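Local coordinates for pfam DUF1093 family protein (Bacillus subtilis, PDB 3NPP), which is of unknown function, a DUF1093 family protein made with a signal sequence and therefore probably exported, seen here without that N-terminal segment, at the interface of chains A and B. Coordinates in Å, arbitrary orientation; residue numbers count along the deposited sequence, not the author numbering. Chains: chain A/B, Pfam DUF1093 family protein.

Contact 1 and contact 2 lie about 14 Å apart, measured between the centres of their C-alpha atoms, and belong to one two-fold symmetric interface in which each chain lends its N-terminal segment to the other. The backbone pairing repeats with the chains exchanged, residue 4 of one chain against residue 65 and the first residues of strand 66-73 of its partner, but the tyrosine at position 66 adopts a different rotamer in each copy. Contact 1 follows the arm of chain B into chain A; contact 2 follows the arm of chain A past B:Tyr66. Such reciprocal arm exchange would tie the copies together if the dimer is biological.

Contact 1: the interface of chains A and B. Residues chain A 43-45, 62, 65-67; chain B 3-5.
An N-terminal arm exchange forms this interface: B:Phe3, B:Asn4 and B:Pro5 lie between strands 41-48 and 66-73 of chain A and join the two chains through parallel beta bridges. Toward strand 41-48, B:Phe3 N donates to A:Glu43 O (2.9 Å), while B:Phe3 O accepts from A:Thr45 N (3.0 Å) in a bond that is almost straight at the hydrogen, 171°. The arm then turns its polar groups to the start of strand 66-73 and the loop residue before it. B:Asn4 N donates to A:Lys65 O at 3.2 Å, and A:Val67 N reaches B:Asn4 O from above the carbonyl plane, 55° out of it. The segment is thereby gripped from both flanks.

The B:Phe3 side chain supplies much of the apolar contact; the residue as a whole has 76 Å² hidden by chain A. With CG beside its backbone N (chi1 -62°), the ring has its CD2 corner against the A:Ala62 methyl, CD2 to CB 3.5 Å. Its opposite ortho carbon, CD1, brings the ring edge to A:Glu43 O, which lies in the ring plane. A:Val67 directs CG2 toward the B:Phe3 CB methylene, and A:Val44 CG2 approaches that methylene as well.

Two waters extend the polar contact. Water 1 is 3.0 Å from B:Phe3 O and also meets the carboxylate OE2 of A:Glu43 and the hydroxyl OG1 of A:Thr45, giving this carbonyl a second polar partner besides A:Thr45 N. Water 2 links the phenol OH of A:Tyr66 to B:Pro5 O. The A:Tyr66 ring presents its edge to that carbonyl, with CE1 3.5 Å from B:Pro5 O, and B:Pro5 CD sits near A:Thr45 O.

In the fold, the short strand 2-3 of chain B bridges to strand 41-48 of chain A, and the following loop residue, B:Asn4, bridges to the start of strand 66-73.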
loop_
_atom_site.group_PDB
_atom_site.type_symbol
_atom_site.label_atom_id
_atom_site.label_comp_id
_atom_site.label_asym_id
_atom_site.label_seq_id
_atom_site.Cartn_x
_atom_site.Cartn_y
_atom_site.Cartn_z
ATOM N N GLU A 43 -10.673 -6.375 -11.380
ATOM C CA GLU A 43 -11.835 -6.321 -10.492
ATOM C C GLU A 43 -11.437 -5.470 -9.325
ATOM O O GLU A 43 -10.388 -5.682 -8.749
ATOM C CB GLU A 43 -12.229 -7.723 -10.036
ATOM C CG GLU A 43 -13.579 -7.783 -9.220
ATOM C CD GLU A 43 -13.687 -9.052 -8.365
ATOM O OE1 GLU A 43 -14.060 -10.102 -8.924
ATOM O OE2 GLU A 43 -13.366 -8.993 -7.135
ATOM N N VAL A 44 -12.274 -4.500 -8.970
ATOM C CA VAL A 44 -11.975 -3.609 -7.866
ATOM C C VAL A 44 -13.168 -3.566 -6.894
ATOM O O VAL A 44 -14.305 -3.440 -7.320
ATOM C CB VAL A 44 -11.565 -2.201 -8.390
ATOM C CG1 VAL A 44 -12.652 -1.565 -9.271
ATOM C CG2 VAL A 44 -11.162 -1.299 -7.235
ATOM N N THR A 45 -12.878 -3.734 -5.611
ATOM C CA THR A 45 -13.795 -3.515 -4.519
ATOM C C THR A 45 -13.368 -2.242 -3.805
ATOM O O THR A 45 -12.227 -2.124 -3.422
ATOM C CB THR A 45 -13.743 -4.677 -3.552
ATOM O OG1 THR A 45 -14.288 -5.815 -4.200
ATOM C CG2 THR A 45 -14.527 -4.400 -2.266
ATOM N N ALA A 62 -4.882 2.800 -6.628
ATOM C CA ALA A 62 -4.364 1.725 -5.833
ATOM C C ALA A 62 -2.866 1.828 -5.765
ATOM O O ALA A 62 -2.227 2.395 -6.656
ATOM C CB ALA A 62 -4.780 0.372 -6.415
ATOM N N LYS A 65 -1.898 -3.875 -4.602
ATOM C CA LYS A 65 -3.284 -4.339 -4.724
ATOM C C LYS A 65 -4.271 -3.612 -3.792
ATOM O O LYS A 65 -5.457 -3.967 -3.777
ATOM C CB LYS A 65 -3.369 -5.867 -4.529
ATOM C CG LYS A 65 -3.289 -6.325 -3.108
ATOM N N TYR A 66 -3.811 -2.555 -3.105
ATOM C CA TYR A 66 -4.586 -1.868 -2.070
ATOM C C TYR A 66 -5.177 -0.578 -2.651
ATOM O O TYR A 66 -4.449 0.318 -3.036
ATOM C CB TYR A 66 -3.694 -1.586 -0.858
ATOM C CG TYR A 66 -4.248 -0.640 0.211
ATOM C CD1 TYR A 66 -5.282 -1.057 1.067
ATOM C CD2 TYR A 66 -3.648 0.635 0.465
ATOM C CE1 TYR A 66 -5.765 -0.241 2.116
ATOM C CE2 TYR A 66 -4.149 1.485 1.525
ATOM C CZ TYR A 66 -5.230 1.026 2.328
ATOM O OH TYR A 66 -5.757 1.787 3.373
ATOM N N VAL A 67 -6.500 -0.504 -2.671
ATOM C CA VAL A 67 -7.238 0.671 -3.052
ATOM C C VAL A 67 -7.137 1.776 -2.003
ATOM O O VAL A 67 -7.385 1.534 -0.833
ATOM C CB VAL A 67 -8.748 0.368 -3.189
ATOM C CG1 VAL A 67 -9.475 1.650 -3.533
ATOM C CG2 VAL A 67 -9.024 -0.683 -4.255
ATOM N N PHE B 3 -8.309 -5.910 -6.731
ATOM C CA PHE B 3 -7.937 -4.826 -5.835
ATOM C C PHE B 3 -9.007 -4.709 -4.761
ATOM O O PHE B 3 -10.189 -4.936 -5.027
ATOM C CB PHE B 3 -7.827 -3.502 -6.600
ATOM C CG PHE B 3 -6.762 -3.503 -7.662
ATOM C CD1 PHE B 3 -6.993 -4.103 -8.881
ATOM C CD2 PHE B 3 -5.516 -2.941 -7.431
ATOM C CE1 PHE B 3 -6.012 -4.135 -9.852
ATOM C CE2 PHE B 3 -4.518 -2.996 -8.410
ATOM C CZ PHE B 3 -4.779 -3.582 -9.622
ATOM N N ASN B 4 -8.594 -4.352 -3.551
ATOM C CA ASN B 4 -9.529 -4.105 -2.448
ATOM C C ASN B 4 -8.888 -3.213 -1.393
ATOM O O ASN B 4 -7.685 -2.993 -1.456
ATOM C CB ASN B 4 -10.036 -5.442 -1.879
ATOM C CG ASN B 4 -8.953 -6.261 -1.280
ATOM O OD1 ASN B 4 -8.301 -5.842 -0.348
ATOM N ND2 ASN B 4 -8.783 -7.463 -1.780
ATOM N N PRO B 5 -9.676 -2.708 -0.409
ATOM C CA PRO B 5 -9.092 -1.893 0.653
ATOM C C PRO B 5 -8.720 -2.686 1.937
ATOM O O PRO B 5 -8.582 -2.087 2.976
ATOM C CB PRO B 5 -10.201 -0.854 0.909
ATOM C CG PRO B 5 -11.465 -1.539 0.549
ATOM C CD PRO B 5 -11.137 -2.800 -0.215
HETATM O O HOH W 1 -12.182 -6.945 -5.906
HETATM O O HOH W 2 -8.431 0.523 3.923
#

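Contact 2: the interface of chains A and B. Residues chain A 4, 6-8, 63-64; chain B 65-67.
A:Ile7 caps one face of the B:Tyr66 ring with its CD1 methyl, which stands 3.6 Å from the ring centroid in a CH-pi contact. The methyl is offset toward the rim, where CG is its nearest ring atom at 3.3 Å. At the ring edge, the carbonyl carbon of A:Lys63 and the amide nitrogen of A:Gly64 lie in the ring plane, the latter 3.4 Å from CE2. At the tip, the phenol OH accepts a hydrogen bond from A:His8 N at 3.1 Å. Face, edge and tip contacts together limit the ring's freedom, and chain A hides 109 Å² of B:Tyr66.

The ring is positioned by chi1 of -68°, which places CG beside the backbone N and anti to the carbonyl carbon. The backbone on either side of B:Tyr66 is held by A:Asn4, whose N donates to B:Lys65 O and whose O accepts from B:Val67 N, each at 2.9 Å; this parallel beta bridge pairs the exchanged chain A arm with chain B. The A:Asn4 side chain runs alongside B:Tyr66, its amide turned 85° from the ring plane. Its OD1 takes A:Phe6 N on an in-plane lone pair at 2.8 Å, a bond within the arm that probably helps hold its bend toward A:Ile7.

Within the fold, residues 4-8 of chain A form the loop leading into strand 9-15, while B:Tyr66 begins strand 66-73 and fits between that loop and the end of strand 57-63 at A:Lys63, with the loop residue A:Gly64 that follows.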
loop_
_atom_site.group_PDB
_atom_site.type_symbol
_atom_site.label_atom_id
_atom_site.label_comp_id
_atom_site.label_asym_id
_atom_site.label_seq_id
_atom_site.Cartn_x
_atom_site.Cartn_y
_atom_site.Cartn_z
ATOM N N ASN A 4 9.339 -4.542 0.604
ATOM C CA ASN A 4 10.134 -3.751 -0.339
ATOM C C ASN A 4 9.586 -2.302 -0.511
ATOM O O ASN A 4 8.414 -2.031 -0.204
ATOM C CB ASN A 4 10.258 -4.495 -1.680
ATOM C CG ASN A 4 8.997 -4.443 -2.499
ATOM O OD1 ASN A 4 8.698 -3.430 -3.133
ATOM N ND2 ASN A 4 8.261 -5.555 -2.532
ATOM N N PHE A 6 9.325 -0.721 -3.501
ATOM C CA PHE A 6 9.172 -0.508 -4.977
ATOM C C PHE A 6 7.688 -0.339 -5.277
ATOM O O PHE A 6 7.002 -1.287 -5.639
ATOM C CB PHE A 6 9.805 -1.634 -5.792
ATOM C CG PHE A 6 11.183 -2.056 -5.307
ATOM C CD1 PHE A 6 12.192 -1.116 -5.111
ATOM C CD2 PHE A 6 11.479 -3.390 -5.072
ATOM C CE1 PHE A 6 13.453 -1.502 -4.681
ATOM C CE2 PHE A 6 12.747 -3.782 -4.625
ATOM C CZ PHE A 6 13.729 -2.841 -4.440
ATOM N N ILE A 7 7.186 0.879 -5.050
ATOM C CA ILE A 7 5.728 1.141 -4.987
ATOM C C ILE A 7 5.126 1.317 -6.396
ATOM O O ILE A 7 5.474 2.239 -7.111
ATOM C CB ILE A 7 5.352 2.400 -4.117
ATOM C CG1 ILE A 7 6.073 2.413 -2.752
ATOM C CG2 ILE A 7 3.807 2.449 -3.892
ATOM C CD1 ILE A 7 5.850 1.161 -1.903
ATOM N N HIS A 8 4.197 0.432 -6.753
ATOM C CA HIS A 8 3.569 0.391 -8.062
ATOM C C HIS A 8 2.163 0.972 -7.911
ATOM O O HIS A 8 1.341 0.401 -7.243
ATOM C CB HIS A 8 3.497 -1.073 -8.558
ATOM C CG HIS A 8 2.806 -1.245 -9.887
ATOM N ND1 HIS A 8 2.450 -2.488 -10.381
ATOM C CD2 HIS A 8 2.469 -0.351 -10.847
ATOM C CE1 HIS A 8 1.874 -2.335 -11.563
ATOM N NE2 HIS A 8 1.875 -1.047 -11.868
ATOM N N LYS A 63 -2.310 1.329 -4.670
ATOM C CA LYS A 63 -0.864 1.096 -4.515
ATOM C C LYS A 63 -0.726 -0.381 -4.275
ATOM O O LYS A 63 -1.338 -0.906 -3.334
ATOM C CB LYS A 63 -0.305 1.858 -3.313
ATOM C CG LYS A 63 -0.653 3.321 -3.255
ATOM C CD LYS A 63 -0.067 4.149 -4.377
ATOM C CE LYS A 63 -0.605 5.607 -4.314
ATOM N NZ LYS A 63 -0.226 6.282 -3.006
ATOM N N GLY A 64 0.058 -1.056 -5.098
ATOM C CA GLY A 64 0.053 -2.521 -5.140
ATOM C C GLY A 64 -1.371 -2.987 -5.443
ATOM O O GLY A 64 -2.008 -2.470 -6.376
ATOM N N LYS B 65 2.971 -6.091 1.064
ATOM C CA LYS B 65 4.417 -6.285 0.818
ATOM C C LYS B 65 5.264 -4.982 0.820
ATOM O O LYS B 65 6.453 -5.052 0.545
ATOM C CB LYS B 65 4.636 -7.063 -0.504
ATOM C CG LYS B 65 4.059 -6.382 -1.793
ATOM C CD LYS B 65 4.631 -6.991 -3.071
ATOM C CE LYS B 65 3.807 -6.628 -4.262
ATOM N NZ LYS B 65 4.232 -7.402 -5.455
ATOM N N TYR B 66 4.684 -3.811 1.121
ATOM C CA TYR B 66 5.420 -2.544 0.983
ATOM C C TYR B 66 5.864 -1.959 2.311
ATOM O O TYR B 66 5.122 -1.967 3.278
ATOM C CB TYR B 66 4.611 -1.489 0.249
ATOM C CG TYR B 66 4.319 -1.733 -1.246
ATOM C CD1 TYR B 66 5.245 -2.352 -2.100
ATOM C CD2 TYR B 66 3.149 -1.245 -1.809
ATOM C CE1 TYR B 66 4.975 -2.541 -3.441
ATOM C CE2 TYR B 66 2.878 -1.409 -3.148
ATOM C CZ TYR B 66 3.807 -2.057 -3.973
ATOM O OH TYR B 66 3.573 -2.239 -5.314
ATOM N N VAL B 67 7.077 -1.420 2.325
ATOM C CA VAL B 67 7.499 -0.511 3.337
ATOM C C VAL B 67 6.854 0.830 3.006
ATOM O O VAL B 67 7.064 1.354 1.948
ATOM C CB VAL B 67 9.016 -0.368 3.384
ATOM C CG1 VAL B 67 9.408 0.703 4.383
ATOM C CG2 VAL B 67 9.643 -1.678 3.731
#